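Local coordinates for protein proteolytically activated form of PPO4 Tyrosinase (Agaricus bisporus var. bisporus H97, PDB 4OUA) that hydroxylates monophenols to o-diphenols and oxidises these to reactive o-quinones at a dinuclear copper centre, the initial step of melanin synthesis, at residues S53-L58 against E326-T331; V92-Y97 against L126-W131; K334-V339 against T344-Y349. All coordinates share one frame; numbering follows the deposited sequence.

Contact 1 of 3, residues S53-L58 against E326-T331. With NA (sodium ion), chain E; CU1 (copper (I) ion), chain C.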
# COMPACT_ATOMS: atom_id res chain seq x y z
N SER A 53 2.87 -8.83 -4.79
CA SER A 53 3.20 -7.62 -5.53
C SER A 53 2.91 -7.80 -7.01
O SER A 53 2.63 -6.84 -7.73
CB SER A 53 4.66 -7.23 -5.32
OG SER A 53 4.92 -6.92 -3.96
N GLY A 54 2.99 -9.05 -7.46
CA GLY A 54 2.73 -9.38 -8.85
C GLY A 54 1.30 -9.11 -9.26
O GLY A 54 1.00 -8.95 -10.43
N ILE A 55 0.41 -9.05 -8.27
CA ILE A 55 -1.00 -8.77 -8.54
C ILE A 55 -1.18 -7.40 -9.19
O ILE A 55 -1.97 -7.25 -10.12
CB ILE A 55 -1.85 -8.83 -7.26
CG1 ILE A 55 -1.79 -10.23 -6.65
CG2 ILE A 55 -3.28 -8.43 -7.55
CD1 ILE A 55 -2.52 -10.34 -5.33
N HIS A 56 -0.44 -6.42 -8.69
CA HIS A 56 -0.54 -5.04 -9.17
C HIS A 56 -0.29 -4.95 -10.68
O HIS A 56 -1.17 -4.56 -11.44
CB HIS A 56 0.45 -4.15 -8.42
CG HIS A 56 0.18 -2.68 -8.56
ND1 HIS A 56 0.86 -1.88 -9.45
CD2 HIS A 56 -0.69 -1.87 -7.91
CE1 HIS A 56 0.41 -0.64 -9.35
NE2 HIS A 56 -0.53 -0.61 -8.42
N GLY A 57 0.92 -5.32 -11.10
CA GLY A 57 1.28 -5.27 -12.51
C GLY A 57 1.74 -6.62 -13.04
O GLY A 57 0.99 -7.59 -13.00
N LEU A 58 2.97 -6.66 -13.54
CA LEU A 58 3.55 -7.91 -14.01
C LEU A 58 3.82 -8.86 -12.84
O LEU A 58 4.09 -8.42 -11.72
CB LEU A 58 4.85 -7.64 -14.78
CG LEU A 58 4.71 -7.00 -16.16
CD1 LEU A 58 6.08 -6.61 -16.70
CD2 LEU A 58 4.01 -7.94 -17.11
N GLU A 326 -11.58 -8.18 -8.52
CA GLU A 326 -10.61 -9.25 -8.72
C GLU A 326 -9.19 -8.80 -8.38
O GLU A 326 -8.83 -7.65 -8.63
CB GLU A 326 -10.66 -9.74 -10.17
CG GLU A 326 -11.92 -10.51 -10.53
CD GLU A 326 -11.91 -11.92 -9.98
OE1 GLU A 326 -10.82 -12.52 -9.86
OE2 GLU A 326 -13.01 -12.44 -9.67
N PRO A 327 -8.38 -9.71 -7.82
CA PRO A 327 -8.79 -11.06 -7.43
C PRO A 327 -9.09 -11.17 -5.94
O PRO A 327 -8.69 -12.16 -5.31
CB PRO A 327 -7.58 -11.90 -7.81
CG PRO A 327 -6.42 -10.98 -7.52
CD PRO A 327 -6.92 -9.56 -7.75
N PHE A 328 -9.78 -10.18 -5.38
CA PHE A 328 -10.05 -10.15 -3.95
C PHE A 328 -11.44 -10.69 -3.63
O PHE A 328 -12.44 -10.16 -4.10
CB PHE A 328 -9.89 -8.72 -3.42
CG PHE A 328 -8.59 -8.07 -3.80
CD1 PHE A 328 -7.40 -8.48 -3.23
CD2 PHE A 328 -8.56 -7.05 -4.73
CE1 PHE A 328 -6.21 -7.88 -3.58
CE2 PHE A 328 -7.37 -6.45 -5.09
CZ PHE A 328 -6.19 -6.86 -4.51
N TYR A 329 -11.48 -11.75 -2.83
CA TYR A 329 -12.74 -12.42 -2.52
C TYR A 329 -13.07 -12.41 -1.03
O TYR A 329 -12.21 -12.65 -0.18
CB TYR A 329 -12.70 -13.87 -3.02
CG TYR A 329 -12.98 -14.02 -4.49
CD1 TYR A 329 -12.05 -13.59 -5.44
CD2 TYR A 329 -14.16 -14.59 -4.94
CE1 TYR A 329 -12.30 -13.73 -6.79
CE2 TYR A 329 -14.42 -14.73 -6.29
CZ TYR A 329 -13.49 -14.30 -7.21
OH TYR A 329 -13.74 -14.44 -8.56
N GLU A 330 -14.33 -12.13 -0.71
CA GLU A 330 -14.82 -12.17 0.66
C GLU A 330 -14.79 -13.61 1.18
O GLU A 330 -14.39 -13.87 2.31
CB GLU A 330 -16.23 -11.60 0.75
CG GLU A 330 -16.41 -10.24 0.10
CD GLU A 330 -17.85 -9.78 0.10
OE1 GLU A 330 -18.14 -8.75 -0.55
OE2 GLU A 330 -18.69 -10.44 0.75
N THR A 331 -15.24 -14.53 0.33
CA THR A 331 -15.19 -15.95 0.64
C THR A 331 -14.68 -16.72 -0.57
O THR A 331 -14.11 -16.14 -1.49
CB THR A 331 -16.58 -16.50 1.05
OG1 THR A 331 -17.47 -16.46 -0.07
CG2 THR A 331 -17.16 -15.67 2.19
NA NA E . 0.06 -9.52 -12.17
CU CU1 C . -2.18 0.60 -8.24
O HOH W 1 -0.51 2.34 -8.24
O HOH W 2 -1.05 -11.14 -10.83
O HOH W 3 -1.87 -9.50 -13.19
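The CG2 methyl of Ile55 meets the rings of Pro327 and Phe328, a small buried apolar contact beside the copper A half of the type-3 dicopper centre characteristic of the tyrosinase family, held in a helical bundle. CG2 lies anti to the backbone N of Ile55 (chi1 to CG1 -62°) and is thereby carried to Pro327, whose CD it approaches to 3.8 Å. The two side chains meet at a slant, and Ile55 CG2 is also 4.0 Å from Pro327 CG. It meets the Phe328 ring obliquely too, 4.5 Å from CZ. Pro327 follows a cis peptide bond, and its own CD sits over the centre of the Phe328 ring, 4.1 Å above the plane; Ile55 meets two rings already packed together. Helix 86-109 packs against both residues, with Trp89 and Tyr93 on Ile55, and Val92 and Ile96 on Phe328. The next residue, His56, serves the metal: ND1 donates to Ala269 O, which fixes the imidazole's rotation, and NE2 binds copper at 2.1 Å together with His81 and His90. The turn around it also holds a sodium ion through Gly54 O at 2.0 Å and Gly57 O at 2.3 Å.

Contact 2 of 3, residues V92-Y97 against L126-W131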
# COMPACT_ATOMS: atom_id res chain seq x y z
N VAL A 92 -8.54 -3.07 -0.54
CA VAL A 92 -8.57 -4.51 -0.32
C VAL A 92 -7.26 -5.14 -0.77
O VAL A 92 -6.94 -6.27 -0.40
CB VAL A 92 -9.76 -5.16 -1.05
CG1 VAL A 92 -9.66 -4.91 -2.55
CG2 VAL A 92 -9.84 -6.64 -0.75
N TYR A 93 -6.49 -4.40 -1.57
CA TYR A 93 -5.18 -4.86 -2.02
C TYR A 93 -4.20 -4.89 -0.85
O TYR A 93 -3.46 -5.86 -0.67
CB TYR A 93 -4.64 -3.96 -3.13
CG TYR A 93 -3.36 -4.47 -3.77
CD1 TYR A 93 -3.01 -5.81 -3.70
CD2 TYR A 93 -2.51 -3.61 -4.45
CE1 TYR A 93 -1.85 -6.28 -4.29
CE2 TYR A 93 -1.34 -4.06 -5.03
CZ TYR A 93 -1.02 -5.40 -4.95
OH TYR A 93 0.14 -5.86 -5.54
N VAL A 94 -4.20 -3.83 -0.06
CA VAL A 94 -3.36 -3.77 1.14
C VAL A 94 -3.85 -4.79 2.17
O VAL A 94 -3.07 -5.27 2.99
CB VAL A 94 -3.37 -2.36 1.76
CG1 VAL A 94 -2.46 -2.31 2.98
CG2 VAL A 94 -2.95 -1.32 0.74
N SER A 95 -5.14 -5.11 2.11
CA SER A 95 -5.74 -6.04 3.06
C SER A 95 -5.21 -7.46 2.91
O SER A 95 -4.93 -8.13 3.90
CB SER A 95 -7.26 -6.03 2.91
OG SER A 95 -7.78 -4.74 3.13
N ILE A 96 -5.07 -7.91 1.67
CA ILE A 96 -4.54 -9.25 1.42
C ILE A 96 -3.07 -9.29 1.80
O ILE A 96 -2.59 -10.29 2.35
CB ILE A 96 -4.72 -9.67 -0.05
CG1 ILE A 96 -4.29 -11.13 -0.23
CG2 ILE A 96 -3.93 -8.76 -0.98
CD1 ILE A 96 -5.05 -12.10 0.65
N TYR A 97 -2.36 -8.21 1.51
CA TYR A 97 -0.95 -8.10 1.87
C TYR A 97 -0.77 -8.13 3.38
O TYR A 97 0.02 -8.91 3.91
CB TYR A 97 -0.34 -6.82 1.29
CG TYR A 97 1.14 -6.69 1.54
CD1 TYR A 97 2.06 -7.30 0.69
CD2 TYR A 97 1.63 -5.96 2.61
CE1 TYR A 97 3.42 -7.18 0.91
CE2 TYR A 97 2.99 -5.84 2.84
CZ TYR A 97 3.88 -6.45 1.98
OH TYR A 97 5.23 -6.33 2.21
N LEU A 126 -0.42 -6.82 14.84
CA LEU A 126 0.39 -6.32 13.74
C LEU A 126 -0.45 -5.90 12.54
O LEU A 126 -1.29 -6.65 12.06
CB LEU A 126 1.41 -7.37 13.30
CG LEU A 126 2.35 -6.93 12.18
CD1 LEU A 126 3.10 -5.67 12.58
CD2 LEU A 126 3.31 -8.04 11.80
N ARG A 127 -0.22 -4.67 12.08
CA ARG A 127 -0.92 -4.13 10.92
C ARG A 127 0.07 -3.36 10.04
O ARG A 127 1.14 -2.97 10.50
CB ARG A 127 -2.07 -3.21 11.35
CG ARG A 127 -3.13 -3.88 12.20
CD ARG A 127 -3.93 -4.90 11.40
NE ARG A 127 -5.08 -5.40 12.15
CZ ARG A 127 -5.02 -6.39 13.03
NH1 ARG A 127 -3.87 -6.99 13.28
NH2 ARG A 127 -6.12 -6.78 13.66
N GLN A 128 -0.30 -3.14 8.79
CA GLN A 128 0.57 -2.43 7.86
C GLN A 128 0.67 -0.94 8.20
O GLN A 128 -0.31 -0.21 8.09
CB GLN A 128 0.09 -2.60 6.42
CG GLN A 128 0.91 -1.83 5.39
CD GLN A 128 2.37 -2.23 5.39
OE1 GLN A 128 3.26 -1.38 5.42
NE2 GLN A 128 2.63 -3.53 5.33
N PRO A 129 1.87 -0.49 8.62
CA PRO A 129 2.11 0.92 8.94
C PRO A 129 1.98 1.81 7.72
O PRO A 129 2.14 1.33 6.59
CB PRO A 129 3.55 0.91 9.46
CG PRO A 129 4.18 -0.28 8.82
CD PRO A 129 3.09 -1.31 8.75
N TYR A 130 1.69 3.09 7.93
CA TYR A 130 1.51 4.01 6.81
C TYR A 130 2.58 5.09 6.79
O TYR A 130 3.09 5.49 7.84
CB TYR A 130 0.11 4.64 6.85
CG TYR A 130 -0.15 5.51 8.06
CD1 TYR A 130 0.26 6.84 8.09
CD2 TYR A 130 -0.82 5.01 9.17
CE1 TYR A 130 0.02 7.63 9.19
CE2 TYR A 130 -1.07 5.80 10.27
CZ TYR A 130 -0.65 7.11 10.28
OH TYR A 130 -0.89 7.90 11.38
N TRP A 131 2.90 5.55 5.59
CA TRP A 131 3.91 6.58 5.38
C TRP A 131 3.24 7.94 5.18
O TRP A 131 2.80 8.26 4.07
CB TRP A 131 4.78 6.21 4.18
CG TRP A 131 5.83 7.20 3.81
CD1 TRP A 131 6.35 8.19 4.60
CD2 TRP A 131 6.50 7.31 2.55
NE1 TRP A 131 7.30 8.90 3.91
CE2 TRP A 131 7.41 8.38 2.65
CE3 TRP A 131 6.41 6.61 1.34
CZ2 TRP A 131 8.22 8.76 1.59
CZ3 TRP A 131 7.22 6.99 0.29
CH2 TRP A 131 8.12 8.06 0.42
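Gln128 lies against Val94 and Tyr97, which project from successive turns of helix 86-109. Its CB leaves the backbone toward the helix and comes 4.3 Å from Val94 CG1. CG, anti to the backbone N of Gln128 (chi1 177°), touches the same methyl, with Gln128 CG 4.2 Å from Val94 CG1; the two side chains cross at about a right angle. The chain then bends at chi2 (59°), which turns the amide from the valine to the tyrosine. CD passes 4.5 Å from Tyr97 CE2, and the terminal atom modelled as NE2 ends 3.4 Å from that same CE2. This atom sits at the rim of the phenol ring, near its plane, with amide and ring planes 53° apart. The nitrogen and oxygen of the amide are probably interchanged in the model, so the polarity of this edge contact stays open.

The helix is one of the bundle that surrounds the dicopper site in tyrosinases. It carries the copper A ligand His90 one turn before Val94, whose side chain also comes about 4 Å from that of His282, a copper B ligand. Gln128 lends its main chain to the same packing, its N donating to Glu98 OE2 on helix 86-109 and its O accepting from Ser283 OG on helix 277-295, where Tyr97 stacks on Trp279. Next to Gln128, Arg127 folds back on its own loop: NH1 gives a fairly straight hydrogen bond of 2.9 Å to Leu126 O, which lies in the guanidinium plane, although the nitrogen stands well above the plane of that carbonyl.

Contact 3 of 3, residues K334-V339 against T344-Y349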
# COMPACT_ATOMS: atom_id res chain seq x y z
N LYS A 334 -17.46 -15.67 -3.26
CA LYS A 334 -17.95 -14.30 -3.28
C LYS A 334 -16.83 -13.28 -3.44
O LYS A 334 -16.00 -13.12 -2.54
CB LYS A 334 -18.75 -14.00 -2.00
CG LYS A 334 -19.88 -14.98 -1.75
CD LYS A 334 -20.36 -14.92 -0.31
CE LYS A 334 -21.31 -16.06 0.01
NZ LYS A 334 -21.70 -16.09 1.45
N PRO A 335 -16.79 -12.59 -4.59
CA PRO A 335 -15.83 -11.52 -4.83
C PRO A 335 -16.13 -10.29 -3.98
O PRO A 335 -17.27 -10.10 -3.57
CB PRO A 335 -16.01 -11.20 -6.33
CG PRO A 335 -16.74 -12.38 -6.89
CD PRO A 335 -17.61 -12.88 -5.78
N TRP A 336 -15.11 -9.48 -3.72
CA TRP A 336 -15.31 -8.23 -2.99
C TRP A 336 -15.98 -7.18 -3.86
O TRP A 336 -15.87 -7.21 -5.09
CB TRP A 336 -13.98 -7.69 -2.46
CG TRP A 336 -13.60 -8.21 -1.11
CD1 TRP A 336 -12.65 -9.16 -0.83
CD2 TRP A 336 -14.16 -7.82 0.14
NE1 TRP A 336 -12.59 -9.37 0.53
CE2 TRP A 336 -13.51 -8.57 1.15
CE3 TRP A 336 -15.16 -6.91 0.52
CZ2 TRP A 336 -13.82 -8.43 2.50
CZ3 TRP A 336 -15.46 -6.78 1.86
CH2 TRP A 336 -14.80 -7.53 2.83
N THR A 337 -16.69 -6.25 -3.22
CA THR A 337 -17.30 -5.13 -3.91
C THR A 337 -17.04 -3.84 -3.13
O THR A 337 -16.62 -3.88 -1.97
CB THR A 337 -18.81 -5.33 -4.10
OG1 THR A 337 -19.43 -5.59 -2.84
CG2 THR A 337 -19.07 -6.50 -5.04
N SER A 338 -17.29 -2.71 -3.77
CA SER A 338 -16.98 -1.41 -3.19
C SER A 338 -17.95 -1.01 -2.08
O SER A 338 -17.59 -0.29 -1.16
CB SER A 338 -16.97 -0.34 -4.28
OG SER A 338 -15.96 -0.60 -5.24
N VAL A 339 -19.19 -1.50 -2.18
CA VAL A 339 -20.25 -1.11 -1.26
C VAL A 339 -19.88 -1.32 0.21
O VAL A 339 -19.96 -0.38 1.01
CB VAL A 339 -21.55 -1.89 -1.54
CG1 VAL A 339 -22.64 -1.48 -0.56
CG2 VAL A 339 -22.01 -1.64 -2.97
N THR A 344 -13.77 -0.14 7.29
CA THR A 344 -12.49 -0.82 7.40
C THR A 344 -12.49 -1.85 8.53
O THR A 344 -11.60 -2.70 8.61
CB THR A 344 -11.33 0.17 7.63
OG1 THR A 344 -11.48 0.80 8.91
CG2 THR A 344 -11.32 1.23 6.54
N ALA A 345 -13.49 -1.78 9.40
CA ALA A 345 -13.60 -2.71 10.51
C ALA A 345 -13.83 -4.14 10.01
O ALA A 345 -13.50 -5.11 10.70
CB ALA A 345 -14.72 -2.29 11.45
N LEU A 346 -14.41 -4.26 8.82
CA LEU A 346 -14.65 -5.56 8.21
C LEU A 346 -13.34 -6.26 7.89
O LEU A 346 -13.30 -7.48 7.70
CB LEU A 346 -15.49 -5.42 6.94
CG LEU A 346 -16.95 -5.85 7.03
CD1 LEU A 346 -17.69 -5.04 8.09
CD2 LEU A 346 -17.63 -5.71 5.68
N LEU A 347 -12.26 -5.48 7.83
CA LEU A 347 -10.94 -6.02 7.54
C LEU A 347 -10.04 -5.91 8.76
O LEU A 347 -8.82 -6.01 8.65
CB LEU A 347 -10.33 -5.29 6.34
CG LEU A 347 -11.10 -5.47 5.03
CD1 LEU A 347 -10.68 -4.44 4.00
CD2 LEU A 347 -10.92 -6.88 4.49
N ASN A 348 -10.66 -5.69 9.92
CA ASN A 348 -9.95 -5.68 11.19
C ASN A 348 -8.82 -4.66 11.29
O ASN A 348 -7.77 -4.95 11.85
CB ASN A 348 -9.40 -7.08 11.49
CG ASN A 348 -10.30 -7.87 12.42
OD1 ASN A 348 -11.41 -7.45 12.73
ND2 ASN A 348 -9.82 -9.02 12.87
N TYR A 349 -9.04 -3.47 10.75
CA TYR A 349 -8.04 -2.42 10.87
C TYR A 349 -8.67 -1.04 10.98
O TYR A 349 -9.87 -0.87 10.77
CB TYR A 349 -7.06 -2.46 9.69
CG TYR A 349 -7.58 -1.88 8.40
CD1 TYR A 349 -7.34 -0.55 8.08
CD2 TYR A 349 -8.30 -2.65 7.50
CE1 TYR A 349 -7.81 -0.01 6.89
CE2 TYR A 349 -8.77 -2.12 6.32
CZ TYR A 349 -8.52 -0.80 6.02
OH TYR A 349 -8.99 -0.26 4.84
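The indole of Trp336 turns its six-membered ring to two leucines. Leu346 CD2 lies at the ring's edge, near its plane and 4.4 Å from Trp336 CH2. Leu347 CD2 comes in obliquely and closer, 3.8 Å from Trp336 CZ2. The second flat group, the phenol of Tyr349, takes Thr344 on one face: CB of Thr344 stands 3.4 Å above the ring plane of Tyr349, not over its centre but nearer the ring's border. At the edge of that phenol, in its plane, lies Leu347 O.

The side chains of Trp336 and Leu347 run antiparallel to each other, side by side. In Leu347 CG is set anti to the carbonyl carbon (chi1 -63°), and the side chain thereby delivers CD2 to the indole. Both these residues are buried, whereas Leu346 closes the contact at the protein surface.

Leu346 belongs to a short 3-10 turn, 344-346, and Leu347 follows it, its N donating to Thr344 O at 3.0 Å. The turn ends in a Schellman motif: Asn348 N bonds to Ala345 O, and a weak bond of 3.4 Å joins Tyr349 N to Thr344 O. Asn348 adopts the left-handed conformation (phi 58°) that ends the turn. Thr344 OG1 adds a 3.0 Å hydrogen bond to Tyr349 O, from a position 36° out of the carbonyl plane.

The indole's polar atom is satisfied by the N-terminal region, NE1 of Trp336 donating to Thr5 O. Helix 86-109 packs against both segments, offering Val92 to Trp336, Ser95 to Leu347, Arg91 to Thr344 and Glu98 to Tyr349. Beyond the turn, Tyr349 opens strand 349-350, which pairs in parallel with strand 13-14, while its hydroxyl is hydrogen-bonded to Asp286 of helix 277-295.

In the fold
Helix 86-109 joins all three contacts: its residues 92-97 belong to contact 2 and also touch the segments of contacts 1 and 3. The centres of the three contacts lie 13 to 14 Å from one another. In sequence, contact 2 falls between the two halves of contact 1, and contact 3 follows both. A probable hydrogen bond of 2.8 Å from Trp336 N to Phe328 O links contacts 1 and 3; another, 2.7 Å from Arg127 NE to Asn348 O, links contacts 2 and 3. Contact 1 holds the copper ligand His56 itself. In contact 2 the Val94 side chain lies about 9 Å from a copper; in contact 3 that of Leu347 is about 11 Å from His90's.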